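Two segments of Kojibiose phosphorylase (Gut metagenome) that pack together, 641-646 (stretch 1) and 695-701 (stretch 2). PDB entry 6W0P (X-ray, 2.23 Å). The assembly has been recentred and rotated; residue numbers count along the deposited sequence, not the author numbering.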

ATOM      1  N   ALA A 641       9.864 -36.811  -5.993  1.00 32.68           N
ATOM      2  CA  ALA A 641      10.990 -36.204  -6.749  1.00 31.49           C
ATOM      3  C   ALA A 641      10.582 -36.095  -8.222  1.00 30.62           C
ATOM      4  O   ALA A 641      10.810 -35.037  -8.819  1.00 29.54           O
ATOM      5  N   ASN A 642       9.995 -37.155  -8.774  1.00 30.60           N
ATOM      6  CA  ASN A 642       9.662 -37.253 -10.219  1.00 31.14           C
ATOM      7  C   ASN A 642       8.447 -36.361 -10.529  1.00 30.37           C
ATOM      8  O   ASN A 642       8.477 -35.654 -11.559  1.00 28.77           O
ATOM      9  N   ASN A 643       7.428 -36.369  -9.666  1.00 30.55           N
ATOM     10  CA  ASN A 643       6.220 -35.508  -9.814  1.00 31.49           C
ATOM     11  C   ASN A 643       6.621 -34.019  -9.837  1.00 30.67           C
ATOM     12  O   ASN A 643       6.159 -33.294 -10.755  1.00 30.85           O
ATOM     13  N   PHE A 644       7.456 -33.577  -8.887  1.00 30.47           N
ATOM     14  CA  PHE A 644       7.930 -32.173  -8.759  1.00 30.10           C
ATOM     15  C   PHE A 644       8.811 -31.781  -9.959  1.00 30.09           C
ATOM     16  O   PHE A 644       8.755 -30.569 -10.399  1.00 29.26           O
ATOM     17  N   PHE A 645       9.610 -32.705 -10.492  1.00 29.05           N
ATOM     18  CA  PHE A 645      10.346 -32.420 -11.741  1.00 29.28           C
ATOM     19  C   PHE A 645       9.327 -32.088 -12.830  1.00 29.87           C
ATOM     20  O   PHE A 645       9.446 -31.001 -13.367  1.00 30.49           O
ATOM     21  N   GLY A 646       8.358 -32.977 -13.093  1.00 30.54           N
ATOM     22  CA  GLY A 646       7.255 -32.795 -14.063  1.00 30.94           C
ATOM     23  C   GLY A 646       7.704 -32.110 -15.347  1.00 31.38           C
ATOM     24  O   GLY A 646       8.557 -32.662 -16.043  1.00 30.56           O
ATOM     25  N   THR A 695      20.067 -40.824  -8.812  1.00 34.49           N
ATOM     26  CA  THR A 695      18.763 -41.531  -8.788  1.00 34.92           C
ATOM     27  C   THR A 695      18.104 -41.360 -10.161  1.00 35.45           C
ATOM     28  O   THR A 695      18.612 -40.575 -10.976  1.00 35.57           O
ATOM     29  N   SER A 696      17.014 -42.072 -10.403  1.00 36.41           N
ATOM     30  CA  SER A 696      16.414 -42.253 -11.747  1.00 37.77           C
ATOM     31  C   SER A 696      15.278 -41.249 -11.932  1.00 37.75           C
ATOM     32  O   SER A 696      14.516 -41.018 -10.964  1.00 37.50           O
ATOM     33  N   ASN A 697      15.163 -40.701 -13.139  1.00 38.84           N
ATOM     34  CA  ASN A 697      13.905 -40.098 -13.648  1.00 38.82           C
ATOM     35  C   ASN A 697      13.148 -41.217 -14.369  1.00 39.77           C
ATOM     36  O   ASN A 697      13.715 -41.754 -15.330  1.00 39.69           O
ATOM     37  N   LYS A 698      11.941 -41.556 -13.918  1.00 41.31           N
ATOM     38  CA  LYS A 698      11.164 -42.744 -14.388  1.00 44.36           C
ATOM     39  C   LYS A 698      10.988 -42.675 -15.909  1.00 41.69           C
ATOM     40  O   LYS A 698      11.023 -43.712 -16.536  1.00 42.03           O
ATOM     41  N   ASN A 699      10.893 -41.467 -16.457  1.00 40.70           N
ATOM     42  CA  ASN A 699      10.648 -41.180 -17.893  1.00 39.82           C
ATOM     43  C   ASN A 699      11.919 -41.295 -18.741  1.00 38.40           C
ATOM     44  O   ASN A 699      11.790 -41.195 -19.977  1.00 39.53           O
ATOM     45  N   TRP A 700      13.110 -41.412 -18.155  1.00 36.57           N
ATOM     46  CA  TRP A 700      14.375 -41.387 -18.944  1.00 35.89           C
ATOM     47  C   TRP A 700      15.118 -42.726 -18.815  1.00 36.38           C
ATOM     48  O   TRP A 700      15.375 -43.159 -17.675  1.00 35.08           O
ATOM     49  N   ASN A 701      15.562 -43.274 -19.947  1.00 37.13           N
ATOM     50  CA  ASN A 701      16.472 -44.452 -20.026  1.00 37.57           C
ATOM     51  C   ASN A 701      17.816 -44.071 -19.409  1.00 35.98           C
ATOM     52  O   ASN A 701      18.283 -44.787 -18.552  1.00 36.34           O
TER

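A single helical asparagine reads the backbone of a segment that has no regular secondary structure. Asn 642, with its CA-to-CB bond toward stretch 2 and chi1 in the m well (chi2 -100°), lays its amide along the main chain and uses both ends of it. Its OD1 accepts from the backbone of Lys 698, N to OD1 2.8 Å with a nearly straight N-H...O angle of 162°, while its ND2 makes a weak hydrogen bond of 3.4 Å to Ser 696 O. Water 1 joins the same pair of groups: it donates to Ser 696 O at 2.7 Å from its oxygen and accepts weakly from Asn 642 ND2 at 2.9 Å. One amide thus meets a donor and an acceptor two residues apart, and no side chain of stretch 2 is needed for either bond.

Lys 698 sits in a type I turn from Asn 697 to Trp 700, closed by Trp 700 N to Asn 697 O at 2.9 Å; Ser 696 lies just before it. Asn 697, chi1 t, braces the turn further, its OD1 accepting from Asn 699 N at 3.1 Å. That oxygen lies 3.3 Å from Asn 642 OD1, but both are acceptors and no bond links them.

One helical turn along, Phe 645 (chi1 t, chi2 80°) also points toward stretch 2 and supplies the apolar part of the contact. Trp 700, chi1 m, turns the edge of its indole to the face of this ring in an offset arrangement, with planes at 88° and six-membered ring centroids 5.2 Å apart; CE2 of Phe 645 meets CZ2 of Trp 700 at 3.5 Å. Asn 697 ND2 approaches Phe 645 CD2 to 3.6 Å. At the margin, Lys 698 NZ stays 4.0 Å from Asn 643 OD1, a loose approach.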

ATOM      1  CB  ALA A 641      12.276 -36.980  -6.594  1.00 31.28           C
ATOM      2  CB  ASN A 642       9.486 -38.716 -10.639  1.00 32.19           C
ATOM      3  CG  ASN A 642      10.809 -39.381 -10.950  1.00 33.12           C
ATOM      4  OD1 ASN A 642      11.162 -39.507 -12.110  1.00 34.15           O
ATOM      5  ND2 ASN A 642      11.577 -39.763  -9.934  1.00 34.57           N
ATOM      6  CB  ASN A 643       5.162 -35.802  -8.738  1.00 31.88           C
ATOM      7  CG  ASN A 643       4.429 -37.097  -8.984  1.00 32.99           C
ATOM      8  OD1 ASN A 643       4.506 -37.651 -10.078  1.00 33.43           O
ATOM      9  ND2 ASN A 643       3.744 -37.600  -7.963  1.00 33.80           N
ATOM     10  CB  PHE A 644       8.649 -31.938  -7.424  1.00 30.78           C
ATOM     11  CG  PHE A 644       7.718 -31.692  -6.259  1.00 31.35           C
ATOM     12  CD1 PHE A 644       6.760 -30.673  -6.325  1.00 31.52           C
ATOM     13  CD2 PHE A 644       7.799 -32.452  -5.097  1.00 32.18           C
ATOM     14  CE1 PHE A 644       5.880 -30.444  -5.277  1.00 31.64           C
ATOM     15  CE2 PHE A 644       6.918 -32.225  -4.041  1.00 32.41           C
ATOM     16  CZ  PHE A 644       5.975 -31.205  -4.126  1.00 32.32           C
ATOM     17  CB  PHE A 645      11.251 -33.557 -12.200  1.00 29.62           C
ATOM     18  CG  PHE A 645      12.013 -33.203 -13.452  1.00 29.62           C
ATOM     19  CD1 PHE A 645      13.155 -32.418 -13.390  1.00 29.26           C
ATOM     20  CD2 PHE A 645      11.578 -33.638 -14.694  1.00 29.73           C
ATOM     21  CE1 PHE A 645      13.855 -32.086 -14.536  1.00 29.11           C
ATOM     22  CE2 PHE A 645      12.286 -33.318 -15.841  1.00 29.41           C
ATOM     23  CZ  PHE A 645      13.418 -32.537 -15.759  1.00 29.26           C
ATOM     24  CB  THR A 695      17.901 -41.025  -7.625  1.00 34.99           C
ATOM     25  OG1 THR A 695      17.851 -39.596  -7.680  1.00 34.47           O
ATOM     26  CG2 THR A 695      18.427 -41.469  -6.276  1.00 35.21           C
ATOM     27  CB  SER A 696      15.898 -43.670 -11.918  1.00 38.30           C
ATOM     28  OG  SER A 696      16.956 -44.614 -11.847  1.00 39.47           O
ATOM     29  CB  ASN A 697      14.193 -38.907 -14.551  1.00 38.54           C
ATOM     30  CG  ASN A 697      12.941 -38.204 -15.033  1.00 38.54           C
ATOM     31  OD1 ASN A 697      11.929 -38.848 -15.264  1.00 38.98           O
ATOM     32  ND2 ASN A 697      13.005 -36.890 -15.200  1.00 38.78           N
ATOM     33  CB  LYS A 698       9.819 -42.878 -13.642  1.00 47.49           C
ATOM     34  CG  LYS A 698       8.594 -42.241 -14.293  1.00 50.68           C
ATOM     35  CD  LYS A 698       7.662 -41.521 -13.324  1.00 53.41           C
ATOM     36  CE  LYS A 698       6.521 -40.794 -14.019  1.00 55.85           C
ATOM     37  NZ  LYS A 698       5.976 -39.692 -13.184  1.00 56.13           N
ATOM     38  CB  ASN A 699      10.073 -39.770 -18.056  1.00 39.77           C
ATOM     39  CG  ASN A 699       8.768 -39.608 -17.304  1.00 40.29           C
ATOM     40  OD1 ASN A 699       7.878 -40.450 -17.412  1.00 39.78           O
ATOM     41  ND2 ASN A 699       8.655 -38.547 -16.528  1.00 40.17           N
ATOM     42  CB  TRP A 700      15.304 -40.241 -18.522  1.00 34.66           C
ATOM     43  CG  TRP A 700      14.720 -38.861 -18.505  1.00 34.25           C
ATOM     44  CD1 TRP A 700      13.662 -38.400 -19.224  1.00 33.89           C
ATOM     45  CD2 TRP A 700      15.214 -37.734 -17.754  1.00 33.79           C
ATOM     46  NE1 TRP A 700      13.433 -37.087 -18.932  1.00 33.72           N
ATOM     47  CE2 TRP A 700      14.370 -36.644 -18.043  1.00 33.76           C
ATOM     48  CE3 TRP A 700      16.272 -37.543 -16.865  1.00 33.24           C
ATOM     49  CZ2 TRP A 700      14.558 -35.377 -17.488  1.00 33.74           C
ATOM     50  CZ3 TRP A 700      16.449 -36.300 -16.302  1.00 34.05           C
ATOM     51  CH2 TRP A 700      15.592 -35.230 -16.597  1.00 33.63           C
ATOM     52  CB  ASN A 701      16.670 -44.922 -21.469  1.00 39.47           C
ATOM     53  CG  ASN A 701      15.367 -45.372 -22.090  1.00 41.10           C
ATOM     54  OD1 ASN A 701      14.543 -45.973 -21.389  1.00 42.56           O
ATOM     55  ND2 ASN A 701      15.167 -45.064 -23.371  1.00 41.94           N
TER
HETATM   56  O   HOH W   1      13.654 -40.986  -8.366  1.00 41.28           O